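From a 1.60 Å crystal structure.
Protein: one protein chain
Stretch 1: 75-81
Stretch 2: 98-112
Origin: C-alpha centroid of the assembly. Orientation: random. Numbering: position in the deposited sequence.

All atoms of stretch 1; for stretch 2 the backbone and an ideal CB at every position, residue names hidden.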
# COMPACT_ATOMS: atom_id res chain seq x y z
N PRO A 75 0.48 16.21 0.14
CA PRO A 75 -0.07 15.55 1.33
C PRO A 75 -0.48 14.10 1.07
O PRO A 75 -1.02 13.77 0.01
CB PRO A 75 -1.30 16.38 1.66
CG PRO A 75 -1.02 17.77 1.06
CD PRO A 75 -0.26 17.44 -0.22
N LEU A 76 -0.21 13.24 2.06
CA LEU A 76 -0.72 11.87 1.97
C LEU A 76 -2.12 11.85 2.55
O LEU A 76 -2.37 12.44 3.59
CB LEU A 76 0.17 10.91 2.74
CG LEU A 76 -0.36 9.49 2.93
CD1 LEU A 76 -0.50 8.74 1.63
CD2 LEU A 76 0.60 8.75 3.88
N THR A 77 -3.04 11.17 1.86
CA THR A 77 -4.42 11.12 2.33
C THR A 77 -4.88 9.67 2.41
O THR A 77 -4.08 8.75 2.22
CB THR A 77 -5.41 11.97 1.46
OG1 THR A 77 -5.69 11.32 0.21
CG2 THR A 77 -4.81 13.36 1.17
N HIS A 78 -6.16 9.48 2.70
CA HIS A 78 -6.70 8.11 2.80
C HIS A 78 -6.73 7.33 1.49
O HIS A 78 -6.84 6.10 1.49
CB HIS A 78 -8.10 8.15 3.40
CG HIS A 78 -9.07 8.89 2.54
ND1 HIS A 78 -9.25 10.26 2.63
CD2 HIS A 78 -9.90 8.47 1.55
CE1 HIS A 78 -10.15 10.64 1.74
NE2 HIS A 78 -10.55 9.58 1.06
N CYS A 79 -6.61 8.05 0.36
CA CYS A 79 -6.67 7.40 -0.95
C CYS A 79 -5.47 7.80 -1.79
O CYS A 79 -5.54 8.79 -2.52
CB CYS A 79 -8.00 7.75 -1.65
SG CYS A 79 -8.34 6.69 -3.05
N PRO A 80 -4.33 7.09 -1.63
CA PRO A 80 -3.06 7.56 -2.18
C PRO A 80 -2.90 7.46 -3.69
O PRO A 80 -3.73 6.91 -4.41
CB PRO A 80 -2.03 6.62 -1.50
CG PRO A 80 -2.70 6.11 -0.26
CD PRO A 80 -4.14 5.95 -0.72
N HIS A 81 -1.76 7.98 -4.15
CA HIS A 81 -1.38 8.06 -5.54
C HIS A 81 -0.74 6.79 -6.08
O HIS A 81 0.33 6.80 -6.66
CB HIS A 81 -0.48 9.28 -5.72
CG HIS A 81 -1.23 10.56 -5.88
ND1 HIS A 81 -2.26 10.95 -5.05
CD2 HIS A 81 -1.09 11.55 -6.80
CE1 HIS A 81 -2.73 12.13 -5.45
NE2 HIS A 81 -2.02 12.51 -6.50
N UNK A 98 -14.54 16.47 -1.90
CA UNK A 98 -13.22 17.09 -1.80
C UNK A 98 -12.40 16.54 -0.66
O UNK A 98 -11.18 16.64 -0.65
CB UNK A 98 -13.36 18.60 -1.64
N UNK A 99 -13.09 15.98 0.32
CA UNK A 99 -12.44 15.46 1.52
C UNK A 99 -12.72 13.98 1.76
O UNK A 99 -11.86 13.28 2.33
CB UNK A 99 -12.89 16.27 2.74
N UNK A 100 -13.92 13.53 1.38
CA UNK A 100 -14.37 12.14 1.63
C UNK A 100 -14.45 11.31 0.35
O UNK A 100 -15.31 10.44 0.23
CB UNK A 100 -15.74 12.15 2.31
N UNK A 101 -13.55 11.59 -0.57
CA UNK A 101 -13.52 10.93 -1.88
C UNK A 101 -13.00 9.50 -1.79
O UNK A 101 -12.14 9.20 -0.99
CB UNK A 101 -12.65 11.73 -2.85
N UNK A 102 -13.52 8.62 -2.64
CA UNK A 102 -12.84 7.36 -2.87
C UNK A 102 -12.90 6.33 -1.76
O UNK A 102 -13.75 6.36 -0.87
CB UNK A 102 -11.37 7.65 -3.17
N UNK A 103 -11.99 5.37 -1.88
CA UNK A 103 -11.86 4.28 -0.93
C UNK A 103 -10.73 4.58 0.05
O UNK A 103 -10.07 5.61 -0.05
CB UNK A 103 -11.61 2.96 -1.66
N UNK A 104 -10.52 3.69 1.02
CA UNK A 104 -9.56 3.95 2.09
C UNK A 104 -8.42 2.93 2.06
O UNK A 104 -8.68 1.73 1.98
CB UNK A 104 -10.26 3.92 3.45
N UNK A 105 -7.19 3.43 2.14
CA UNK A 105 -5.97 2.61 2.22
C UNK A 105 -5.23 2.89 3.51
O UNK A 105 -5.35 4.00 4.04
CB UNK A 105 -5.05 2.87 1.02
N UNK A 106 -4.42 1.94 3.97
CA UNK A 106 -3.71 2.03 5.25
C UNK A 106 -2.43 2.84 5.24
O UNK A 106 -1.84 2.99 6.31
CB UNK A 106 -3.38 0.62 5.74
N UNK A 107 -1.93 3.33 4.09
CA UNK A 107 -0.61 4.00 4.09
C UNK A 107 -0.64 5.20 5.06
O UNK A 107 0.31 5.43 5.82
CB UNK A 107 -0.24 4.46 2.68
N UNK A 108 -1.75 5.95 5.04
CA UNK A 108 -1.86 7.12 5.90
C UNK A 108 -1.75 6.75 7.39
O UNK A 108 -1.11 7.46 8.16
CB UNK A 108 -3.19 7.84 5.63
N UNK A 109 -2.38 5.65 7.76
CA UNK A 109 -2.45 5.21 9.16
C UNK A 109 -1.16 4.62 9.65
O UNK A 109 -0.81 4.82 10.81
CB UNK A 109 -3.57 4.18 9.34
N UNK A 110 -0.44 3.96 8.75
CA UNK A 110 0.95 3.54 9.05
C UNK A 110 1.79 4.76 9.35
O UNK A 110 2.38 4.86 10.43
CB UNK A 110 1.56 2.75 7.89
N UNK A 111 1.77 5.73 8.44
CA UNK A 111 2.49 6.97 8.60
C UNK A 111 2.12 7.71 9.90
O UNK A 111 3.03 8.15 10.63
CB UNK A 111 2.22 7.87 7.39
N UNK A 112 0.83 7.85 10.20
CA UNK A 112 0.41 8.57 11.39
C UNK A 112 0.90 7.85 12.64
O UNK A 112 1.35 8.48 13.58
CB UNK A 112 -1.11 8.72 11.42

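Positions 98, 99 and 100 have ideal CB atoms with nothing of stretch 1 within 5.5 Å, so stretch 1 hardly restricts them and polar side chains would do well. They are Gln98, Thr99 and Gln100; Thr99 contributes through its backbone, its O lying 3.2 Å from His78 CE1 at the edge of the imidazole.

At position 101 CA-to-CB runs sideways, with the ideal CB 4.9 Å from His78 NE2. The backbone O already accepts a hydrogen bond from that nitrogen (His78 NE2 to the O of 101, 2.6 Å). A long side chain could continue past the imidazole toward the hydroxyl of Thr77, which favours an extended group with a polar tip, aromatic or otherwise. The residue is Tyr101. Its OH hydrogen-bonds Thr77 OG1 at 2.8 Å, while the phenol ring carries His78 NE2 over one face and meets Cys79 CB at CE1 (4.0 Å). The two rings lie obliquely, their planes at 35°.

Position 102 has phi of 73° and psi of -163°, and an ideal CB there would sit 3.2 Å from Cys79 SG, too tight for comfort. Both observations point to glycine, and Gly102 is found.

The CB of 103 points away, leaving small or polar groups possible; Thr103 places its O 3.3 Å from His78 CD2 and 3.4 Å from Cys79 CB. At 104 CB runs sideways, 4.5 Å from His78 O, and a beta-branched or other apolar residue would suit. Val104 brings CG2 to 4.3 Å from His78 CD2, and its CA makes a CA-H...O contact with His78 O (3.5 Å).

Position 105 donates its backbone N to His78 O at 2.8 Å. An ideal CB would lie 3.7 Å from both His78 O and Pro80 CD, leaving modest room, so glycine or alanine fits best; it is Gly105. Water 1 links Gly105 O, Thr77 O and the backbone N of 108, each at 2.9 Å.

Position 106 points away and is free of stretch 1, so many side chains, polar ones included, would be tolerated; Gln106 bonds elsewhere in the structure.

At 107 CB points toward Pro80 CG and Leu76 CD1, calling for a small apolar group. Ala107 CB packs 4.2 Å from Pro80 CG. Position 108 also faces stretch 1, near Leu76, where a branched aliphatic chain suits; Leu108 CD1 reaches Leu76 CG at 4.2 Å, and Leu108 CD2 approaches His78 N at 3.8 Å.

At 109 and 110 the ideal CB atoms have nothing of stretch 1 within 5.5 Å, so the choice is wide; they are His109 and Ile110, and neither makes contact. At 111 CB points toward Leu76, favouring a small apolar residue: Ala111 CB lies 4.0 Å from Leu76 CD2. Position 112 is out of reach, so long or polar side chains are possible, and Arg112 bonds elsewhere.

Stretch 2, residues 98-112: QTQYGTVGQALHIAR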
# COMPACT_ATOMS: atom_id res chain seq x y z
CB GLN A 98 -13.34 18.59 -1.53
CG GLN A 98 -14.11 19.37 -2.52
CD GLN A 98 -13.32 19.57 -3.76
OE1 GLN A 98 -13.29 18.70 -4.63
NE2 GLN A 98 -12.66 20.72 -3.87
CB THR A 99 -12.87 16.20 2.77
OG1 THR A 99 -14.29 16.06 2.94
CG2 THR A 99 -12.48 17.69 2.69
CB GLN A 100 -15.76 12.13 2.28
CG GLN A 100 -15.84 12.64 3.68
CD GLN A 100 -17.23 12.49 4.27
OE1 GLN A 100 -18.18 13.03 3.72
NE2 GLN A 100 -17.34 11.76 5.39
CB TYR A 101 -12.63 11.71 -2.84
CG TYR A 101 -11.26 12.10 -2.27
CD1 TYR A 101 -10.15 11.26 -2.41
CD2 TYR A 101 -11.09 13.30 -1.60
CE1 TYR A 101 -8.92 11.60 -1.88
CE2 TYR A 101 -9.86 13.65 -1.06
CZ TYR A 101 -8.78 12.80 -1.20
OH TYR A 101 -7.56 13.13 -0.68
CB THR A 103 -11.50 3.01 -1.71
OG1 THR A 103 -10.53 3.36 -2.70
CG2 THR A 103 -12.76 2.43 -2.33
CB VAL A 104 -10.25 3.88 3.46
CG1 VAL A 104 -9.28 4.06 4.61
CG2 VAL A 104 -11.34 4.98 3.53
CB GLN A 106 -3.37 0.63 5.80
CG GLN A 106 -2.41 -0.20 4.90
CD GLN A 106 -3.15 -1.11 3.91
OE1 GLN A 106 -4.30 -0.83 3.55
NE2 GLN A 106 -2.51 -2.19 3.47
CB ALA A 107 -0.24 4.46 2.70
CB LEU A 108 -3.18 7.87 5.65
CG LEU A 108 -3.51 9.03 6.59
CD1 LEU A 108 -2.42 10.12 6.49
CD2 LEU A 108 -4.87 9.62 6.22
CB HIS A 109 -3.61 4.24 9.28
CG HIS A 109 -4.84 4.77 8.65
ND1 HIS A 109 -5.23 4.42 7.38
CD2 HIS A 109 -5.70 5.75 9.06
CE1 HIS A 109 -6.31 5.11 7.05
NE2 HIS A 109 -6.62 5.91 8.05
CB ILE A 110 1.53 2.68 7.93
CG1 ILE A 110 0.74 1.37 7.89
CG2 ILE A 110 3.03 2.43 8.18
CD1 ILE A 110 0.98 0.53 6.62
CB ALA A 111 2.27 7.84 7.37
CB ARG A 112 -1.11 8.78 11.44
CG ARG A 112 -1.59 9.38 12.77
CD ARG A 112 -3.11 9.53 12.80
NE ARG A 112 -3.47 10.92 12.52
CZ ARG A 112 -3.61 11.43 11.30
NH1 ARG A 112 -3.45 10.67 10.22
NH2 ARG A 112 -3.93 12.72 11.18
O HOH W 1 -3.62 5.98 2.86
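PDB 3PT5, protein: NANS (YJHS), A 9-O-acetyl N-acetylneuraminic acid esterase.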